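Local structure of arginase superfamily protein (Trypanosoma cruzi, 2A0M) at residues S234-S239 / D278-N283; V151-Q156 / A192-Y197. The protein belongs to the arginase family of metal-dependent ureohydrolases and probably hydrolyses a guanidino substrate, perhaps agmatine, at a two-manganese site. One frame throughout, in Å; residues are numbered along the deposited sequence.

Contact 1 (S234-S239 / D278-N283); sequences SFDVDS and DMSELN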
loop_
_atom_site.group_PDB
_atom_site.type_symbol
_atom_site.label_atom_id
_atom_site.label_comp_id
_atom_site.label_asym_id
_atom_site.label_seq_id
_atom_site.Cartn_x
_atom_site.Cartn_y
_atom_site.Cartn_z
ATOM N N SER A 234 -2.503 -2.374 -2.576
ATOM C CA SER A 234 -2.099 -2.481 -1.170
ATOM C C SER A 234 -0.682 -3.025 -1.122
ATOM O O SER A 234 -0.477 -4.207 -1.415
ATOM C CB SER A 234 -3.037 -3.409 -0.386
ATOM O OG SER A 234 -2.709 -3.311 0.986
ATOM N N PHE A 235 0.277 -2.165 -0.748
ATOM C CA PHE A 235 1.712 -2.502 -0.899
ATOM C C PHE A 235 2.365 -2.680 0.471
ATOM O O PHE A 235 2.664 -1.707 1.147
ATOM C CB PHE A 235 2.474 -1.456 -1.740
ATOM C CG PHE A 235 3.626 -2.030 -2.567
ATOM C CD1 PHE A 235 4.523 -2.941 -2.035
ATOM C CD2 PHE A 235 3.812 -1.637 -3.881
ATOM C CE1 PHE A 235 5.569 -3.445 -2.808
ATOM C CE2 PHE A 235 4.850 -2.134 -4.666
ATOM C CZ PHE A 235 5.742 -3.027 -4.135
ATOM N N ASP A 236 2.610 -3.930 0.852
ATOM C CA ASP A 236 3.360 -4.243 2.070
ATOM C C ASP A 236 4.851 -4.321 1.722
ATOM O O ASP A 236 5.262 -5.177 0.942
ATOM C CB ASP A 236 2.872 -5.570 2.696
ATOM C CG ASP A 236 3.471 -5.847 4.061
ATOM O OD1 ASP A 236 4.649 -5.482 4.327
ATOM O OD2 ASP A 236 2.724 -6.442 4.889
ATOM N N VAL A 237 5.644 -3.418 2.302
ATOM C CA VAL A 237 7.051 -3.280 1.877
ATOM C C VAL A 237 7.918 -4.468 2.318
ATOM O O VAL A 237 9.033 -4.577 1.823
ATOM C CB VAL A 237 7.727 -1.937 2.258
ATOM C CG1 VAL A 237 7.062 -0.783 1.512
ATOM C CG2 VAL A 237 7.704 -1.700 3.729
ATOM N N ASP A 238 7.406 -5.368 3.147
ATOM C CA ASP A 238 8.214 -6.581 3.397
ATOM C C ASP A 238 8.142 -7.615 2.248
ATOM O O ASP A 238 8.706 -8.707 2.332
ATOM C CB ASP A 238 7.983 -7.149 4.782
ATOM C CG ASP A 238 6.649 -7.717 4.966
ATOM O OD1 ASP A 238 6.056 -8.124 3.956
ATOM O OD2 ASP A 238 6.199 -7.782 6.157
ATOM N N SER A 239 7.512 -7.225 1.149
ATOM C CA SER A 239 7.551 -8.009 -0.065
ATOM C C SER A 239 8.858 -7.743 -0.821
ATOM O O SER A 239 9.202 -8.481 -1.740
ATOM C CB SER A 239 6.368 -7.654 -0.954
ATOM O OG SER A 239 6.385 -6.296 -1.326
ATOM N N ASP A 278 -2.176 1.961 -0.335
ATOM C CA ASP A 278 -1.530 2.039 0.968
ATOM C C ASP A 278 -0.151 1.399 0.956
ATOM O O ASP A 278 0.252 0.704 -0.014
ATOM C CB ASP A 278 -2.432 1.581 2.141
ATOM C CG ASP A 278 -2.646 0.076 2.240
ATOM O OD1 ASP A 278 -2.023 -0.713 1.497
ATOM O OD2 ASP A 278 -3.393 -0.363 3.186
ATOM N N MET A 279 0.587 1.691 2.017
ATOM C CA MET A 279 1.987 1.226 2.132
ATOM C C MET A 279 2.225 0.905 3.594
ATOM O O MET A 279 2.155 1.801 4.426
ATOM C CB MET A 279 2.942 2.292 1.601
ATOM C CG MET A 279 4.397 1.928 1.704
ATOM S SD MET A 279 5.473 3.244 1.032
ATOM C CE MET A 279 5.003 3.216 -0.698
ATOM N N SER A 280 2.426 -0.395 3.877
ATOM C CA SER A 280 2.503 -0.891 5.249
ATOM C C SER A 280 3.866 -1.495 5.594
ATOM O O SER A 280 4.596 -1.958 4.702
ATOM C CB SER A 280 1.456 -1.966 5.458
ATOM O OG SER A 280 1.729 -3.077 4.619
ATOM N N GLU A 281 4.171 -1.489 6.900
ATOM C CA GLU A 281 5.284 -2.221 7.531
ATOM C C GLU A 281 6.649 -1.536 7.501
ATOM O O GLU A 281 7.622 -2.122 8.005
ATOM C CB GLU A 281 5.394 -3.663 7.048
ATOM C CG GLU A 281 4.103 -4.521 7.299
ATOM C CD GLU A 281 3.872 -4.939 8.750
ATOM O OE1 GLU A 281 4.852 -5.372 9.411
ATOM O OE2 GLU A 281 2.707 -4.921 9.219
ATOM N N LEU A 282 6.723 -0.303 7.004
ATOM C CA LEU A 282 7.963 0.447 7.078
ATOM C C LEU A 282 8.343 0.559 8.561
ATOM O O LEU A 282 7.548 1.046 9.361
ATOM C CB LEU A 282 7.823 1.842 6.477
ATOM C CG LEU A 282 9.134 2.634 6.391
ATOM C CD1 LEU A 282 10.129 1.889 5.472
ATOM C CD2 LEU A 282 8.937 4.069 5.934
ATOM N N ASN A 283 9.565 0.134 8.902
ATOM C CA ASN A 283 10.000 0.035 10.304
ATOM C C ASN A 283 11.401 0.663 10.505
ATOM O O ASN A 283 12.439 0.006 10.384
ATOM C CB ASN A 283 9.947 -1.422 10.804
ATOM C CG ASN A 283 10.120 -1.542 12.315
ATOM O OD1 ASN A 283 10.796 -0.720 12.946
ATOM N ND2 ASN A 283 9.513 -2.562 12.897
#
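Ser234, Phe235 and Asp236 run parallel to Asp278, Met279 and Ser280 as adjacent strands, their axes 4.7 Å apart at closest approach. Backbone bonds stagger from one strand to the other: Phe235 N donates to Asp278 O (3.0 Å), Ser280 N to Phe235 O and, where the first strand turns into a 3-10 segment, Val237 N to Ser280 O, the straightest of the three at 169°. Met279 CA adds a CA-H...O contact to Phe235 O.

Ser234 and Asp278 share the face that carries Asp236 and Ser280. Ser234 OG donates a hydrogen bond to Asp278 OD1 on the syn side of the carboxylate (2.7 Å), while Asp278 OD2 is held by Ser125 and Asn128. Phe235 and Met279 take the reverse face and pack on helix 290-307; just past the strand end Val237 CG1 meets Met279 CG at 3.8 Å.

At the strand ends and just beyond them, the acids gather. Asp236, its CG anti to the backbone N (chi1 -172°), lies across the Glu281 chain, OD1 3.2 Å from Glu281 CG. The same OD1 accepts Asp238 N on its anti side (3.0 Å), closing an Asx turn. Glu281 bends at chi2, and its OE2 bonds to Asn122 N.

Asp236 and Asp238 are manganese ligands, seen as such in this protein although no metal is bound here. With Asp236 OD2 only 4.6 Å from Glu281 OE2, carboxylates cluster at the strand ends, consistent with a site for two manganese ions, and the Asx turn ties the Asp236 carboxylate to the backbone of the second ligand, Asp238.

Contact 2 (V151-Q156 / A192-Y197); sequences VRPPLQ and ALHAQY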
loop_
_atom_site.group_PDB
_atom_site.type_symbol
_atom_site.label_atom_id
_atom_site.label_comp_id
_atom_site.label_asym_id
_atom_site.label_seq_id
_atom_site.Cartn_x
_atom_site.Cartn_y
_atom_site.Cartn_z
ATOM N N VAL A 151 -4.163 -13.640 5.492
ATOM C CA VAL A 151 -5.501 -14.167 5.760
ATOM C C VAL A 151 -5.529 -14.976 7.067
ATOM O O VAL A 151 -6.394 -15.830 7.249
ATOM C CB VAL A 151 -6.054 -15.001 4.567
ATOM C CG1 VAL A 151 -6.258 -14.090 3.374
ATOM C CG2 VAL A 151 -5.130 -16.171 4.220
ATOM N N ARG A 152 -4.606 -14.691 7.985
ATOM C CA ARG A 152 -4.617 -15.363 9.289
ATOM C C ARG A 152 -5.924 -15.083 10.053
ATOM O O ARG A 152 -6.562 -14.039 9.867
ATOM C CB ARG A 152 -3.404 -14.942 10.124
ATOM C CG ARG A 152 -2.112 -15.447 9.557
ATOM C CD ARG A 152 -0.869 -14.982 10.320
ATOM N NE ARG A 152 0.340 -15.526 9.692
ATOM C CZ ARG A 152 1.589 -15.328 10.122
ATOM N NH1 ARG A 152 1.824 -14.584 11.195
ATOM N NH2 ARG A 152 2.611 -15.883 9.477
ATOM N N PRO A 153 -6.338 -16.036 10.908
ATOM C CA PRO A 153 -7.469 -15.775 11.806
ATOM C C PRO A 153 -7.106 -14.758 12.903
ATOM O O PRO A 153 -5.921 -14.573 13.216
ATOM C CB PRO A 153 -7.772 -17.152 12.418
ATOM C CG PRO A 153 -6.511 -17.929 12.287
ATOM C CD PRO A 153 -5.781 -17.392 11.077
ATOM N N PRO A 154 -8.118 -14.097 13.486
ATOM C CA PRO A 154 -7.826 -13.140 14.555
ATOM C C PRO A 154 -7.276 -13.835 15.811
ATOM O O PRO A 154 -7.200 -15.071 15.860
ATOM C CB PRO A 154 -9.190 -12.489 14.837
ATOM C CG PRO A 154 -10.197 -13.474 14.362
ATOM C CD PRO A 154 -9.560 -14.192 13.200
ATOM N N LEU A 155 -6.880 -13.042 16.803
ATOM C CA LEU A 155 -6.551 -13.578 18.124
ATOM C C LEU A 155 -7.837 -14.060 18.826
ATOM O O LEU A 155 -8.956 -13.781 18.372
ATOM C CB LEU A 155 -5.814 -12.530 18.977
ATOM C CG LEU A 155 -4.273 -12.437 18.946
ATOM C CD1 LEU A 155 -3.616 -12.984 17.678
ATOM C CD2 LEU A 155 -3.849 -10.988 19.186
ATOM N N GLN A 156 -7.648 -14.768 19.940
ATOM C CA GLN A 156 -8.727 -15.485 20.662
ATOM C C GLN A 156 -9.947 -14.614 20.985
ATOM O O GLN A 156 -11.093 -15.053 20.836
ATOM C CB GLN A 156 -8.210 -16.086 21.981
ATOM C CG GLN A 156 -6.797 -16.710 21.962
ATOM C CD GLN A 156 -6.709 -18.014 21.187
ATOM O OE1 GLN A 156 -7.408 -18.212 20.185
ATOM N NE2 GLN A 156 -5.832 -18.910 21.639
ATOM N N ALA A 192 -0.207 -23.872 3.728
ATOM C CA ALA A 192 -1.136 -24.525 2.795
ATOM C C ALA A 192 -2.596 -24.174 3.105
ATOM O O ALA A 192 -3.382 -23.948 2.187
ATOM C CB ALA A 192 -0.948 -26.030 2.788
ATOM N N LEU A 193 -2.957 -24.137 4.391
ATOM C CA LEU A 193 -4.325 -23.739 4.808
ATOM C C LEU A 193 -4.697 -22.332 4.386
ATOM O O LEU A 193 -5.842 -22.055 4.037
ATOM C CB LEU A 193 -4.513 -23.816 6.334
ATOM C CG LEU A 193 -4.470 -25.163 7.049
ATOM C CD1 LEU A 193 -4.947 -24.962 8.471
ATOM C CD2 LEU A 193 -5.310 -26.208 6.385
ATOM N N HIS A 194 -3.740 -21.418 4.443
ATOM C CA HIS A 194 -4.050 -20.051 4.082
ATOM C C HIS A 194 -4.136 -19.861 2.558
ATOM O O HIS A 194 -5.020 -19.142 2.092
ATOM C CB HIS A 194 -3.082 -19.109 4.770
ATOM C CG HIS A 194 -3.198 -19.176 6.266
ATOM N ND1 HIS A 194 -2.119 -19.063 7.115
ATOM C CD2 HIS A 194 -4.274 -19.410 7.054
ATOM C CE1 HIS A 194 -2.531 -19.192 8.364
ATOM N NE2 HIS A 194 -3.837 -19.392 8.356
ATOM N N ALA A 195 -3.280 -20.537 1.802
ATOM C CA ALA A 195 -3.396 -20.579 0.340
ATOM C C ALA A 195 -4.739 -21.173 -0.072
ATOM O O ALA A 195 -5.402 -20.687 -0.972
ATOM C CB ALA A 195 -2.298 -21.370 -0.264
ATOM N N GLN A 196 -5.117 -22.230 0.624
ATOM C CA GLN A 196 -6.355 -22.955 0.339
ATOM C C GLN A 196 -7.551 -22.028 0.541
ATOM O O GLN A 196 -8.480 -22.006 -0.288
ATOM C CB GLN A 196 -6.436 -24.183 1.251
ATOM C CG GLN A 196 -7.755 -24.902 1.259
ATOM C CD GLN A 196 -7.737 -26.035 2.242
ATOM O OE1 GLN A 196 -8.324 -25.940 3.340
ATOM N NE2 GLN A 196 -7.028 -27.090 1.891
ATOM N N TYR A 197 -7.517 -21.276 1.637
ATOM C CA TYR A 197 -8.557 -20.307 1.963
ATOM C C TYR A 197 -8.731 -19.315 0.803
ATOM O O TYR A 197 -9.838 -19.094 0.303
ATOM C CB TYR A 197 -8.226 -19.610 3.288
ATOM C CG TYR A 197 -9.236 -18.582 3.702
ATOM C CD1 TYR A 197 -9.116 -17.270 3.286
ATOM C CD2 TYR A 197 -10.325 -18.921 4.513
ATOM C CE1 TYR A 197 -10.043 -16.310 3.650
ATOM C CE2 TYR A 197 -11.256 -17.964 4.900
ATOM C CZ TYR A 197 -11.113 -16.650 4.452
ATOM O OH TYR A 197 -12.017 -15.670 4.786
#
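His194 reaches from helix 192-200 to three successive residues of the loop, Val151, Arg152 and Pro153, and together with Val151 it carries most of the contact. With CG anti to the carbonyl carbon (chi1 -63°), the ring leaves the helix along the loop backbone. Val151 and His194 run antiparallel alongside each other, and Val151 CG2 lies 3.6 Å from His194 CB, near the root of the side chain. Farther out, Arg152 CA lies over one face of the imidazole, and Arg152 CG approaches His194 CE1 at 4.0 Å. The extended arginine then crosses the histidine, its guanidinium plane turned 41° from the ring, and carries NH1 on to Asn46 OD1. Pro153 crosses at about a right angle and brings CD to within 3.9 Å of His194 NE2.

One helical turn later Tyr197 provides a second support for the valine: its CD1 meets Val151 CB obliquely at 4.0 Å. Val151 thus meets two side chains one turn apart on the same helix face, and it is the buried member of an otherwise surface contact. No hydrogen bond joins the segments; van der Waals contact alone links them, whereas the polar bonds of the loop go elsewhere, Val151 O to Arg167 and Pro153 O to His161.

The loop follows strand 141-145, just after the manganese ligands His148 and Asp150, and leads toward helix 165-170. Leu170 of that helix touches both Val151 and Tyr197, while Arg167 makes a cation-pi contact with Tyr197, so residues of helix 165-170 bridge the start of the loop and helix 192-200.

In the fold
The centres of the two contacts lie 20 Å apart, and their closest atoms are still about 9 Å apart. Both segments of contact 2 precede those of contact 1 along the chain. Contact 1 sits in the core of the eight-stranded parallel sheet, joining neighbouring strands of the beta-alpha-beta unit 231-236, 258-270, 274-280; contact 2 is peripheral, 21 Å from the chain centre. Strand 141-145 connects them: it pairs with strand 231-236 in the sheet, and the loop after it carries the ligands Asp146, His148 and Asp150 before reaching 151-156. Between them the contacts illustrate a metal site built at strand ends, with its outgoing loop packed against a surface helix.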